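Local coordinates for protein beta-1,4-galactanase (Humicola insolens, PDB 1HJQ) that hydrolyses beta-1,4-galactosidic linkages in type I arabinogalactans, working as a family 53 glycoside hydrolase of clan GH-A, at residues A[120-125]-A[166-171]; A[31-36]-A[66-71]; A[3-8]-A[40-45]; A[48-53]-A[93-98]; A[149-154]-A[198-203]. One frame throughout, in Å; residues are numbered along the deposited sequence.

Contact 1: residues A[120-125]-A[166-171]; sequences FADAGI and DSRLNP
Asp122 and Arg168 present their flat ends to each other almost in one plane, the carboxylate and guanidinium being only 9° apart, where the last turn of helix 102-123 meets the loop that leads into strand 174-179 of the TIM barrel. The grip is side-on. Arg168 NE reaches Asp122 OD1 at 3.1 Å, while Arg168 NH2 lies 2.6 Å from Asp122 OD2 and 2.8 Å from Asp122 OD1, so OD1 accepts from two nitrogens. Each oxygen uses its syn lone pair, and both lie near the guanidinium plane, which is evidence for a directed salt bridge rather than a loose pairing of charges. Bends at chi2 and chi3 of Arg168 place CD and NE so that NE can reach Asp122 OD1. Both residues are exposed, so the bridge lies on the outer side of the contact.

Beneath it the packing is apolar. Ala121 points at the loop and sets its CB 3.6 Å from Arg168 CB. Arg168 N is bonded in turn to Asn118 OD1, one turn earlier in the same helix. A Schellman motif at Gly124 ends the helix, with Gly124 N bonded to Ala121 O and Ile125 N to Phe120 O. On the buried side, the CD2 branch of Leu169 meets Ala121 CB at 3.9 Å and Ile125 O at 4.0 Å.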
# COMPACT_ATOMS: atom_id res chain seq x y z
N PHE A 120 18.69 1.47 1.66
CA PHE A 120 18.44 0.08 1.31
C PHE A 120 19.54 -0.43 0.38
O PHE A 120 20.03 -1.55 0.54
CB PHE A 120 17.08 -0.07 0.62
CG PHE A 120 15.92 0.05 1.55
CD1 PHE A 120 15.27 1.26 1.74
CD2 PHE A 120 15.48 -1.06 2.27
CE1 PHE A 120 14.21 1.38 2.64
CE2 PHE A 120 14.42 -0.96 3.16
CZ PHE A 120 13.79 0.26 3.35
N ALA A 121 19.93 0.39 -0.59
CA ALA A 121 20.97 0.03 -1.54
C ALA A 121 22.26 -0.33 -0.81
O ALA A 121 22.84 -1.39 -1.05
CB ALA A 121 21.22 1.19 -2.49
N ASP A 122 22.69 0.55 0.08
CA ASP A 122 23.91 0.33 0.84
C ASP A 122 23.79 -0.89 1.75
O ASP A 122 24.78 -1.55 2.06
CB ASP A 122 24.25 1.56 1.69
CG ASP A 122 24.51 2.79 0.85
OD1 ASP A 122 24.78 2.65 -0.37
OD2 ASP A 122 24.46 3.91 1.42
N ALA A 123 22.56 -1.19 2.17
CA ALA A 123 22.31 -2.32 3.04
C ALA A 123 22.24 -3.61 2.24
O ALA A 123 22.19 -4.70 2.81
CB ALA A 123 21.02 -2.12 3.79
N GLY A 124 22.23 -3.49 0.91
CA GLY A 124 22.16 -4.66 0.06
C GLY A 124 20.75 -5.21 -0.08
O GLY A 124 20.56 -6.37 -0.45
N ILE A 125 19.77 -4.38 0.24
CA ILE A 125 18.36 -4.75 0.15
C ILE A 125 17.81 -4.25 -1.18
O ILE A 125 18.04 -3.11 -1.56
CB ILE A 125 17.53 -4.06 1.27
CG1 ILE A 125 18.09 -4.40 2.66
CG2 ILE A 125 16.06 -4.45 1.13
CD1 ILE A 125 17.90 -5.83 3.08
N ASP A 166 17.89 8.73 -8.85
CA ASP A 166 19.30 9.03 -8.61
C ASP A 166 19.97 8.21 -7.50
O ASP A 166 21.12 8.46 -7.16
CB ASP A 166 19.50 10.51 -8.26
CG ASP A 166 19.19 11.43 -9.42
OD1 ASP A 166 19.23 10.99 -10.58
OD2 ASP A 166 18.93 12.63 -9.16
N SER A 167 19.26 7.24 -6.92
CA SER A 167 19.85 6.44 -5.84
C SER A 167 20.74 5.31 -6.36
O SER A 167 20.78 5.04 -7.56
CB SER A 167 18.75 5.85 -4.96
OG SER A 167 18.04 4.85 -5.66
N ARG A 168 21.44 4.66 -5.45
CA ARG A 168 22.32 3.54 -5.79
C ARG A 168 21.51 2.27 -6.06
O ARG A 168 22.08 1.23 -6.38
CB ARG A 168 23.29 3.25 -4.64
CG ARG A 168 24.74 3.64 -4.90
CD ARG A 168 25.10 4.89 -4.13
NE ARG A 168 25.01 4.71 -2.68
CZ ARG A 168 25.06 5.72 -1.82
NH1 ARG A 168 25.21 6.96 -2.26
NH2 ARG A 168 24.96 5.49 -0.52
N LEU A 169 20.19 2.35 -5.92
CA LEU A 169 19.37 1.18 -6.17
C LEU A 169 19.55 0.68 -7.58
O LEU A 169 19.53 1.45 -8.54
CB LEU A 169 17.89 1.48 -5.94
CG LEU A 169 17.43 1.50 -4.49
CD1 LEU A 169 15.94 1.83 -4.45
CD2 LEU A 169 17.71 0.16 -3.84
N ASN A 170 19.74 -0.63 -7.70
CA ASN A 170 19.90 -1.25 -9.00
C ASN A 170 19.56 -2.73 -8.84
O ASN A 170 20.14 -3.43 -8.00
CB ASN A 170 21.34 -1.11 -9.50
CG ASN A 170 21.45 -1.29 -11.01
OD1 ASN A 170 22.53 -1.55 -11.54
ND2 ASN A 170 20.33 -1.14 -11.71
N PRO A 171 18.57 -3.20 -9.61
CA PRO A 171 17.82 -2.37 -10.55
C PRO A 171 16.96 -1.37 -9.79
O PRO A 171 16.74 -1.53 -8.59
CB PRO A 171 16.99 -3.38 -11.32
CG PRO A 171 16.68 -4.41 -10.27
CD PRO A 171 18.03 -4.58 -9.59

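Contact 2: residues A[31-36]-A[66-71]; sequences PLEYIL and ARRAKA
Glu33 and Arg68 form the close part of this contact, their side chains crossing at about a right angle. Arg68 grips side-on: its NH2 reaches Glu33 OE1 at 2.8 Å in a nearly straight bond (168°), and its NE reaches Glu33 OE2 at 2.9 Å, from 33° out of the carboxylate plane. A bend at chi2 places Glu33 CD beside the guanidinium edge, and NH1 of Arg68 has a second acid partner in Glu16. An alanine in place of Arg68 would probably leave buried Glu33 without its charge partner and remove the salt bridge to Glu16.

The other side is looser and more open to solvent. There Tyr34 OH lies 3.6 Å from CB of exposed Ala71, with no hydrogen bond between the two residues. The axes of helix segments 32-36 and 66-71 come within 9.1 Å, their directions 39° apart, an arrangement in keeping with consecutive, same-direction helices on the outside of a TIM barrel, with strand 43-48 between them in sequence.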
# COMPACT_ATOMS: atom_id res chain seq x y z
N PRO A 31 8.61 -17.18 12.39
CA PRO A 31 8.57 -15.74 12.11
C PRO A 31 7.57 -15.51 10.98
O PRO A 31 7.54 -16.27 10.01
CB PRO A 31 10.00 -15.43 11.70
CG PRO A 31 10.82 -16.48 12.43
CD PRO A 31 9.98 -17.72 12.25
N LEU A 32 6.76 -14.46 11.11
CA LEU A 32 5.72 -14.15 10.13
C LEU A 32 6.13 -14.24 8.66
O LEU A 32 5.42 -14.83 7.84
CB LEU A 32 5.13 -12.77 10.42
CG LEU A 32 3.87 -12.35 9.67
CD1 LEU A 32 2.78 -13.39 9.86
CD2 LEU A 32 3.40 -10.99 10.17
N GLU A 33 7.28 -13.66 8.31
CA GLU A 33 7.71 -13.68 6.91
C GLU A 33 7.67 -15.09 6.32
O GLU A 33 7.42 -15.26 5.12
CB GLU A 33 9.12 -13.07 6.74
CG GLU A 33 10.26 -13.79 7.47
CD GLU A 33 10.51 -13.23 8.86
OE1 GLU A 33 9.52 -13.02 9.61
OE2 GLU A 33 11.69 -13.01 9.21
N TYR A 34 7.92 -16.12 7.14
CA TYR A 34 7.90 -17.49 6.64
C TYR A 34 6.49 -18.05 6.53
O TYR A 34 6.19 -18.81 5.61
CB TYR A 34 8.79 -18.38 7.50
CG TYR A 34 10.24 -17.99 7.35
CD1 TYR A 34 10.89 -17.24 8.34
CD2 TYR A 34 10.94 -18.29 6.18
CE1 TYR A 34 12.20 -16.80 8.16
CE2 TYR A 34 12.25 -17.85 5.99
CZ TYR A 34 12.87 -17.11 6.99
OH TYR A 34 14.16 -16.68 6.80
N ILE A 35 5.61 -17.66 7.45
CA ILE A 35 4.23 -18.10 7.38
C ILE A 35 3.62 -17.49 6.12
O ILE A 35 2.80 -18.11 5.45
CB ILE A 35 3.41 -17.64 8.59
CG1 ILE A 35 3.91 -18.34 9.85
CG2 ILE A 35 1.93 -17.92 8.35
CD1 ILE A 35 3.29 -17.83 11.12
N LEU A 36 4.05 -16.27 5.79
CA LEU A 36 3.55 -15.58 4.60
C LEU A 36 4.03 -16.25 3.32
O LEU A 36 3.23 -16.53 2.43
CB LEU A 36 4.01 -14.12 4.58
CG LEU A 36 3.56 -13.21 5.72
CD1 LEU A 36 4.05 -11.80 5.42
CD2 LEU A 36 2.04 -13.25 5.85
N ALA A 66 12.86 -5.40 5.97
CA ALA A 66 13.27 -5.74 4.61
C ALA A 66 14.22 -6.93 4.64
O ALA A 66 13.97 -7.95 3.99
CB ALA A 66 13.94 -4.55 3.96
N ARG A 67 15.29 -6.81 5.40
CA ARG A 67 16.28 -7.86 5.49
C ARG A 67 15.57 -9.18 5.81
O ARG A 67 15.84 -10.20 5.18
CB ARG A 67 17.30 -7.51 6.57
CG ARG A 67 18.57 -8.32 6.52
CD ARG A 67 19.59 -7.73 7.48
NE ARG A 67 20.15 -6.47 7.00
CZ ARG A 67 20.57 -5.49 7.79
NH1 ARG A 67 20.50 -5.64 9.11
NH2 ARG A 67 21.08 -4.38 7.28
N ARG A 68 14.65 -9.15 6.76
CA ARG A 68 13.90 -10.36 7.12
C ARG A 68 13.04 -10.84 5.95
O ARG A 68 13.04 -12.02 5.62
CB ARG A 68 13.02 -10.10 8.34
CG ARG A 68 13.77 -10.11 9.67
CD ARG A 68 12.86 -9.76 10.84
NE ARG A 68 11.70 -10.65 10.93
CZ ARG A 68 10.81 -10.61 11.92
NH1 ARG A 68 10.94 -9.72 12.90
NH2 ARG A 68 9.78 -11.46 11.92
N ALA A 69 12.31 -9.92 5.34
CA ALA A 69 11.45 -10.25 4.21
C ALA A 69 12.24 -10.92 3.09
O ALA A 69 11.76 -11.87 2.46
CB ALA A 69 10.77 -8.99 3.70
N LYS A 70 13.44 -10.41 2.85
CA LYS A 70 14.32 -10.94 1.82
C LYS A 70 14.77 -12.37 2.16
O LYS A 70 14.81 -13.24 1.29
CB LYS A 70 15.54 -10.01 1.68
CG LYS A 70 16.58 -10.44 0.66
CD LYS A 70 17.85 -9.60 0.81
CE LYS A 70 18.91 -9.99 -0.21
NZ LYS A 70 20.17 -9.21 -0.00
N ALA A 71 15.11 -12.61 3.42
CA ALA A 71 15.56 -13.94 3.81
C ALA A 71 14.49 -14.99 3.50
O ALA A 71 14.80 -16.14 3.20
CB ALA A 71 15.91 -13.97 5.30

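Contact 3: residues A[3-8]-A[40-45]; sequences QYKGVD and GVNMVR
The Tyr4 ring is approached obliquely by Met43 from the neighbouring strand, and one of its faces carries Gln3 CD, offset toward the rim. Met43 CE lies 3.7 Å from Tyr4 CD1, and Met43 SD is 4.9 Å from the ring centroid, a Met-aromatic contact between side chains that run the same way. The Asp8 carboxylate and Arg45 guanidinium are turned 68° apart; Asp8 OD2 pairs with Arg45 NH1 in a salt bridge whose hydrogen bond is weak and strongly bent (118°). The third flat group, the Asn42 amide, meets backbone instead. Its OD1 accepts from Lys5 N at 2.9 Å, and its ND2 gives a bond to Gln3 O at 3.0 Å. Asn42 N, in turn, is bonded to Lys5 O at 2.8 Å, so one residue ties three backbone groups of segment 3-8.

Further along, the parallel pairing is carried by Arg45 N to Val7 O at 2.8 Å, with a weaker Val7 N to Met43 O bond. Arg45 NH2 makes a salt bridge with Glu245, assigned as the nucleophile, consistent with a place for this end of the strand pair in the active site of the (beta/alpha)8 barrel. Strand 290-296 pairs with the other edge of strand 4-8 and closes the barrel, while Leu36 of helix 32-38 packs on Val7, Val41 and Val44 from outside.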
# COMPACT_ATOMS: atom_id res chain seq x y z
N GLN A 3 1.37 -10.81 -10.79
CA GLN A 3 2.82 -10.81 -10.69
C GLN A 3 3.18 -10.51 -9.25
O GLN A 3 4.07 -11.14 -8.66
CB GLN A 3 3.40 -9.73 -11.59
CG GLN A 3 4.90 -9.79 -11.72
CD GLN A 3 5.46 -8.61 -12.48
OE1 GLN A 3 4.85 -8.12 -13.43
NE2 GLN A 3 6.64 -8.16 -12.07
N TYR A 4 2.50 -9.53 -8.67
CA TYR A 4 2.74 -9.12 -7.30
C TYR A 4 1.56 -9.51 -6.42
O TYR A 4 0.45 -9.01 -6.59
CB TYR A 4 2.94 -7.60 -7.24
CG TYR A 4 4.00 -7.06 -8.17
CD1 TYR A 4 5.34 -7.42 -8.02
CD2 TYR A 4 3.68 -6.15 -9.17
CE1 TYR A 4 6.33 -6.88 -8.83
CE2 TYR A 4 4.66 -5.60 -9.99
CZ TYR A 4 5.99 -5.96 -9.81
OH TYR A 4 6.96 -5.39 -10.60
N LYS A 5 1.80 -10.42 -5.48
CA LYS A 5 0.74 -10.83 -4.58
C LYS A 5 1.31 -10.93 -3.18
O LYS A 5 2.16 -11.78 -2.89
CB LYS A 5 0.14 -12.17 -5.03
CG LYS A 5 1.13 -13.28 -5.28
CD LYS A 5 0.41 -14.51 -5.80
CE LYS A 5 1.37 -15.63 -6.16
NZ LYS A 5 0.62 -16.85 -6.60
N GLY A 6 0.86 -10.04 -2.31
CA GLY A 6 1.36 -10.05 -0.96
C GLY A 6 0.52 -9.28 0.04
O GLY A 6 -0.66 -8.98 -0.20
N VAL A 7 1.14 -8.96 1.17
CA VAL A 7 0.46 -8.24 2.22
C VAL A 7 1.32 -7.10 2.74
O VAL A 7 2.51 -7.03 2.47
CB VAL A 7 0.16 -9.17 3.41
CG1 VAL A 7 -0.56 -10.43 2.94
CG2 VAL A 7 1.45 -9.52 4.13
N ASP A 8 0.68 -6.21 3.49
CA ASP A 8 1.40 -5.12 4.13
C ASP A 8 1.55 -5.69 5.52
O ASP A 8 0.54 -5.96 6.19
CB ASP A 8 0.57 -3.85 4.17
CG ASP A 8 1.35 -2.67 4.70
OD1 ASP A 8 1.97 -2.82 5.77
OD2 ASP A 8 1.34 -1.61 4.05
N GLY A 40 2.00 -18.53 -0.15
CA GLY A 40 1.99 -18.01 -1.51
C GLY A 40 2.34 -16.54 -1.68
O GLY A 40 2.48 -16.07 -2.80
N VAL A 41 2.49 -15.81 -0.58
CA VAL A 41 2.85 -14.40 -0.67
C VAL A 41 4.23 -14.28 -1.30
O VAL A 41 5.12 -15.05 -0.95
CB VAL A 41 2.88 -13.75 0.74
CG1 VAL A 41 3.44 -12.32 0.65
CG2 VAL A 41 1.48 -13.73 1.34
N ASN A 42 4.41 -13.35 -2.23
CA ASN A 42 5.72 -13.18 -2.86
C ASN A 42 6.26 -11.76 -2.70
O ASN A 42 7.25 -11.39 -3.32
CB ASN A 42 5.69 -13.55 -4.36
CG ASN A 42 4.77 -12.65 -5.19
OD1 ASN A 42 4.27 -11.63 -4.72
ND2 ASN A 42 4.54 -13.04 -6.45
N MET A 43 5.60 -10.97 -1.86
CA MET A 43 6.02 -9.59 -1.63
C MET A 43 5.32 -8.96 -0.44
O MET A 43 4.15 -9.20 -0.20
CB MET A 43 5.76 -8.74 -2.88
CG MET A 43 6.13 -7.27 -2.71
SD MET A 43 6.10 -6.35 -4.26
CE MET A 43 7.53 -7.06 -5.10
N VAL A 44 6.06 -8.15 0.30
CA VAL A 44 5.49 -7.46 1.45
C VAL A 44 5.53 -5.95 1.21
O VAL A 44 6.44 -5.44 0.55
CB VAL A 44 6.24 -7.81 2.76
CG1 VAL A 44 5.99 -9.25 3.13
CG2 VAL A 44 7.72 -7.55 2.60
N ARG A 45 4.53 -5.26 1.74
CA ARG A 45 4.44 -3.81 1.63
C ARG A 45 4.79 -3.26 3.01
O ARG A 45 4.30 -3.75 4.01
CB ARG A 45 3.01 -3.42 1.24
CG ARG A 45 2.73 -1.93 1.11
CD ARG A 45 1.31 -1.74 0.61
NE ARG A 45 0.90 -0.35 0.48
CZ ARG A 45 0.20 0.32 1.39
NH1 ARG A 45 -0.19 -0.28 2.51
NH2 ARG A 45 -0.13 1.58 1.17

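Contact 4: residues A[48-53]-A[93-98]; sequences VWVNPW and TTPAGW
Val50 has CG1 anti to its backbone N (chi1 -172°) and CG2 anti to its carbonyl carbon, a rotamer that turns both methyls to Pro95 and Trp98. Trp98 likewise has CG anti to its carbonyl carbon (chi1 -75°), and its indole turns a face to the Pro95 ring. The contact joins two beta-alpha loops of the TIM barrel: residues 48-53 run from the end of strand 43-48 into the following loop, and residues 93-98 lie between strand 75-80 and helix 102-123.

Pro95 touches both partners. Its CG stands 3.6 Å above the Trp98 ring plane, over the ring centre, and the same atom meets Val50 CG2 at 3.4 Å. Val50 CG1 reaches past it to Trp98 CZ2 at 3.8 Å, coming obliquely to the indole. A type II turn from Pro95 to Trp98 brings the two rings together, closed by Trp98 N to Pro95 O at 3.1 Å; Gly97 takes the positive phi (100°) of that turn, where a CB would jam against the preceding carbonyl.

No hydrogen bond crosses between the segments, so the evidence is for apolar packing near the surface. Asp84, earlier in the same loop as 93-98, accepts from Asn51 N through OD1 and touches Val50 and Pro95. Tyr112 of helix 102-123 meets both Val50 and the Trp98 ring. At the exposed margin, Asn51 ND2 approaches Pro95 CB at 4.1 Å.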
# COMPACT_ATOMS: atom_id res chain seq x y z
N VAL A 48 6.69 3.62 5.53
CA VAL A 48 7.85 4.33 6.05
C VAL A 48 7.52 5.75 6.46
O VAL A 48 7.03 6.55 5.65
CB VAL A 48 8.97 4.39 5.00
CG1 VAL A 48 10.23 4.99 5.60
CG2 VAL A 48 9.23 3.01 4.45
N TRP A 49 7.76 6.07 7.73
CA TRP A 49 7.51 7.40 8.27
C TRP A 49 8.84 8.11 8.51
O TRP A 49 9.84 7.47 8.84
CB TRP A 49 6.71 7.32 9.57
CG TRP A 49 5.32 6.77 9.40
CD1 TRP A 49 4.68 6.50 8.22
CD2 TRP A 49 4.40 6.42 10.44
NE1 TRP A 49 3.42 6.01 8.46
CE2 TRP A 49 3.22 5.95 9.82
CE3 TRP A 49 4.45 6.46 11.84
CZ2 TRP A 49 2.11 5.53 10.55
CZ3 TRP A 49 3.34 6.04 12.56
CH2 TRP A 49 2.19 5.58 11.92
N VAL A 50 8.83 9.44 8.35
CA VAL A 50 10.02 10.26 8.52
C VAL A 50 10.57 10.23 9.95
O VAL A 50 11.52 9.50 10.23
CB VAL A 50 9.71 11.73 8.12
CG1 VAL A 50 11.00 12.55 8.10
CG2 VAL A 50 9.05 11.76 6.74
N ASN A 51 9.97 11.01 10.85
CA ASN A 51 10.43 11.05 12.24
C ASN A 51 9.34 10.61 13.21
O ASN A 51 8.84 11.42 13.99
CB ASN A 51 10.88 12.45 12.61
CG ASN A 51 11.76 13.07 11.54
OD1 ASN A 51 12.84 12.56 11.23
ND2 ASN A 51 11.30 14.19 10.97
N PRO A 52 8.96 9.33 13.17
CA PRO A 52 7.92 8.86 14.09
C PRO A 52 8.32 9.14 15.53
O PRO A 52 9.50 9.08 15.87
CB PRO A 52 7.82 7.37 13.77
CG PRO A 52 9.18 7.04 13.25
CD PRO A 52 9.48 8.21 12.37
N TRP A 53 7.33 9.45 16.35
CA TRP A 53 7.57 9.78 17.75
C TRP A 53 8.23 8.67 18.55
O TRP A 53 8.94 8.94 19.52
CB TRP A 53 6.25 10.15 18.42
CG TRP A 53 5.36 8.96 18.62
CD1 TRP A 53 4.58 8.35 17.69
CD2 TRP A 53 5.23 8.20 19.82
NE1 TRP A 53 3.98 7.23 18.22
CE2 TRP A 53 4.36 7.12 19.53
CE3 TRP A 53 5.77 8.31 21.11
CZ2 TRP A 53 4.02 6.16 20.49
CZ3 TRP A 53 5.43 7.36 22.06
CH2 TRP A 53 4.56 6.30 21.74
N THR A 93 0.42 15.44 6.88
CA THR A 93 1.21 16.34 7.70
C THR A 93 2.69 16.35 7.40
O THR A 93 3.39 15.37 7.64
CB THR A 93 1.03 16.00 9.18
OG1 THR A 93 -0.37 15.87 9.47
CG2 THR A 93 1.65 17.10 10.07
N THR A 94 3.17 17.48 6.89
CA THR A 94 4.58 17.65 6.57
C THR A 94 5.38 17.42 7.84
O THR A 94 4.99 17.89 8.92
CB THR A 94 4.86 19.07 6.05
OG1 THR A 94 4.12 19.30 4.85
CG2 THR A 94 6.33 19.26 5.79
N PRO A 95 6.50 16.69 7.75
CA PRO A 95 7.35 16.41 8.91
C PRO A 95 7.79 17.72 9.57
O PRO A 95 8.22 18.64 8.87
CB PRO A 95 8.54 15.66 8.31
CG PRO A 95 7.94 14.97 7.12
CD PRO A 95 7.04 16.05 6.54
N ALA A 96 7.70 17.81 10.89
CA ALA A 96 8.12 19.03 11.56
C ALA A 96 9.56 19.30 11.15
O ALA A 96 10.36 18.37 11.06
CB ALA A 96 8.04 18.86 13.08
N GLY A 97 9.87 20.56 10.87
CA GLY A 97 11.22 20.91 10.46
C GLY A 97 11.41 21.10 8.96
O GLY A 97 12.27 21.87 8.54
N TRP A 98 10.63 20.40 8.15
CA TRP A 98 10.75 20.54 6.70
C TRP A 98 10.37 21.95 6.24
O TRP A 98 9.61 22.64 6.89
CB TRP A 98 9.91 19.46 6.02
CG TRP A 98 10.57 18.12 6.10
CD1 TRP A 98 11.46 17.72 7.04
CD2 TRP A 98 10.40 17.02 5.20
NE1 TRP A 98 11.87 16.43 6.79
CE2 TRP A 98 11.23 15.98 5.67
CE3 TRP A 98 9.63 16.81 4.05
CZ2 TRP A 98 11.31 14.74 5.02
CZ3 TRP A 98 9.71 15.57 3.41
CH2 TRP A 98 10.55 14.56 3.90

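Contact 5: residues A[149-154]-A[198-203]; sequences NWYNIA and QGPFEM
Ala154 supplies the apolar centre of the contact, pointing its CB at the loop, where it meets Phe201 CB at 3.5 Å and Gln198 CB at 3.8 Å. Pro200 adds its CB at 4.2 Å from Ala154 CB. Phe201 has CG anti to its backbone N (chi1 -167°), and its ring leads away from helix 150-165 to meet Phe206 and Leu196. Nearer the surface, Tyr151 and Pro200 cross at about a right angle, with Tyr151 CE1 3.7 Å from Pro200 CG in an oblique approach to the ring.

The second kind of contact is that of an amide laid against the helix. Bent at chi2, Gln198 passes its CG 3.3 Å from Trp150 O and sets its amide plane only 17° from that of the Trp150 indole. Its OE1 lies at the edge of the Tyr151 ring. No hydrogen bond crosses between the segments; NE2 bonds instead to Asn194 O, one turn back. An alanine at Gln198 would probably open a gap beside Trp150 and leave Asn194 O without this donor, although the CB contact with Ala154 would remain.

Trp190 and Trp191 of helix 185-198 meet the Trp150 ring edge-to-face, and the whole joins the first turn of helix 150-165 to the loop that follows helix 185-198, between consecutive outer helices of the TIM barrel.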
# COMPACT_ATOMS: atom_id res chain seq x y z
N ASN A 149 -3.48 22.47 -5.66
CA ASN A 149 -2.16 23.09 -5.72
C ASN A 149 -1.43 22.16 -6.68
O ASN A 149 -0.28 21.78 -6.47
CB ASN A 149 -1.46 23.06 -4.36
CG ASN A 149 -1.92 24.17 -3.45
OD1 ASN A 149 -3.02 24.70 -3.60
ND2 ASN A 149 -1.08 24.52 -2.48
N TRP A 150 -2.14 21.79 -7.73
CA TRP A 150 -1.63 20.88 -8.75
C TRP A 150 -0.19 21.13 -9.14
O TRP A 150 0.58 20.19 -9.32
CB TRP A 150 -2.54 20.95 -9.97
CG TRP A 150 -3.96 20.59 -9.64
CD1 TRP A 150 -5.08 21.37 -9.81
CD2 TRP A 150 -4.42 19.35 -9.10
NE1 TRP A 150 -6.20 20.69 -9.42
CE2 TRP A 150 -5.83 19.44 -8.98
CE3 TRP A 150 -3.78 18.15 -8.72
CZ2 TRP A 150 -6.61 18.39 -8.48
CZ3 TRP A 150 -4.55 17.11 -8.22
CH2 TRP A 150 -5.96 17.23 -8.11
N TYR A 151 0.20 22.40 -9.29
CA TYR A 151 1.57 22.71 -9.66
C TYR A 151 2.52 22.19 -8.60
O TYR A 151 3.45 21.45 -8.91
CB TYR A 151 1.78 24.21 -9.83
CG TYR A 151 3.21 24.54 -10.22
CD1 TYR A 151 3.68 24.25 -11.50
CD2 TYR A 151 4.11 25.08 -9.30
CE1 TYR A 151 5.01 24.49 -11.86
CE2 TYR A 151 5.45 25.32 -9.65
CZ TYR A 151 5.88 25.02 -10.94
OH TYR A 151 7.19 25.26 -11.31
N ASN A 152 2.31 22.58 -7.35
CA ASN A 152 3.18 22.14 -6.27
C ASN A 152 3.25 20.62 -6.19
O ASN A 152 4.32 20.06 -5.96
CB ASN A 152 2.72 22.70 -4.92
CG ASN A 152 3.00 24.20 -4.76
OD1 ASN A 152 3.81 24.77 -5.50
ND2 ASN A 152 2.35 24.82 -3.78
N ILE A 153 2.11 19.96 -6.39
CA ILE A 153 2.07 18.50 -6.33
C ILE A 153 2.96 17.82 -7.37
O ILE A 153 3.84 17.02 -7.03
CB ILE A 153 0.62 17.97 -6.49
CG1 ILE A 153 -0.25 18.48 -5.34
CG2 ILE A 153 0.61 16.46 -6.51
CD1 ILE A 153 -1.72 18.19 -5.49
N ALA A 154 2.75 18.16 -8.64
CA ALA A 154 3.54 17.56 -9.71
C ALA A 154 5.01 17.87 -9.45
O ALA A 154 5.91 17.08 -9.74
CB ALA A 154 3.12 18.11 -11.06
N GLN A 198 0.31 19.73 -15.40
CA GLN A 198 1.17 20.78 -14.89
C GLN A 198 2.50 20.87 -15.64
O GLN A 198 2.93 21.95 -16.02
CB GLN A 198 1.44 20.56 -13.41
CG GLN A 198 0.20 20.59 -12.56
CD GLN A 198 -0.66 21.79 -12.88
OE1 GLN A 198 -0.15 22.91 -13.02
NE2 GLN A 198 -1.96 21.57 -13.00
N GLY A 199 3.14 19.73 -15.85
CA GLY A 199 4.41 19.72 -16.56
C GLY A 199 5.57 19.14 -15.77
O GLY A 199 6.28 18.27 -16.28
N PRO A 200 5.80 19.59 -14.52
CA PRO A 200 6.90 19.08 -13.70
C PRO A 200 6.91 17.56 -13.53
O PRO A 200 7.97 16.92 -13.63
CB PRO A 200 6.72 19.82 -12.39
CG PRO A 200 6.14 21.13 -12.83
CD PRO A 200 5.09 20.67 -13.81
N PHE A 201 5.75 16.97 -13.25
CA PHE A 201 5.67 15.51 -13.09
C PHE A 201 5.38 14.90 -14.45
O PHE A 201 4.27 15.00 -14.95
CB PHE A 201 4.56 15.14 -12.11
CG PHE A 201 4.61 13.71 -11.65
CD1 PHE A 201 5.79 13.16 -11.17
CD2 PHE A 201 3.46 12.93 -11.67
CE1 PHE A 201 5.83 11.86 -10.70
CE2 PHE A 201 3.49 11.62 -11.20
CZ PHE A 201 4.67 11.08 -10.72
N GLU A 202 6.39 14.27 -15.03
CA GLU A 202 6.26 13.69 -16.35
C GLU A 202 5.83 12.24 -16.40
O GLU A 202 5.95 11.51 -15.42
CB GLU A 202 7.59 13.82 -17.10
CG GLU A 202 8.22 15.20 -16.98
CD GLU A 202 9.39 15.37 -17.92
OE1 GLU A 202 9.17 15.34 -19.15
OE2 GLU A 202 10.53 15.53 -17.43
N MET A 203 5.33 11.83 -17.56
CA MET A 203 4.88 10.47 -17.75
C MET A 203 6.00 9.47 -17.50
O MET A 203 5.75 8.35 -17.05
CB MET A 203 4.34 10.30 -19.17
CG MET A 203 3.06 11.05 -19.43
SD MET A 203 1.79 10.61 -18.24
CE MET A 203 1.46 8.92 -18.76

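Contact 3 is the buried one, pairing the first two barrel strands with backbone bonds and an ion pair that reaches the active site. Contact 2 sits directly outside it: its helices flank strand 43-48, and Leu36 and Ala69 pack on Val44. Contact 1, partly buried, continues round the shell, with Lys70 NZ to Gly124 O and Ile125 on Ala66 joining it to helix 59-71. Contacts 1 and 2 both place side-on arginine-carboxylate bridges between outer elements. Contacts 4 and 5 have no hydrogen bond across their segments and rely on packing, contact 4 between surface loops and contact 5 between helix 150-165 and a loop. Contacts 2 and 5 lie about 37 Å apart, centre to centre.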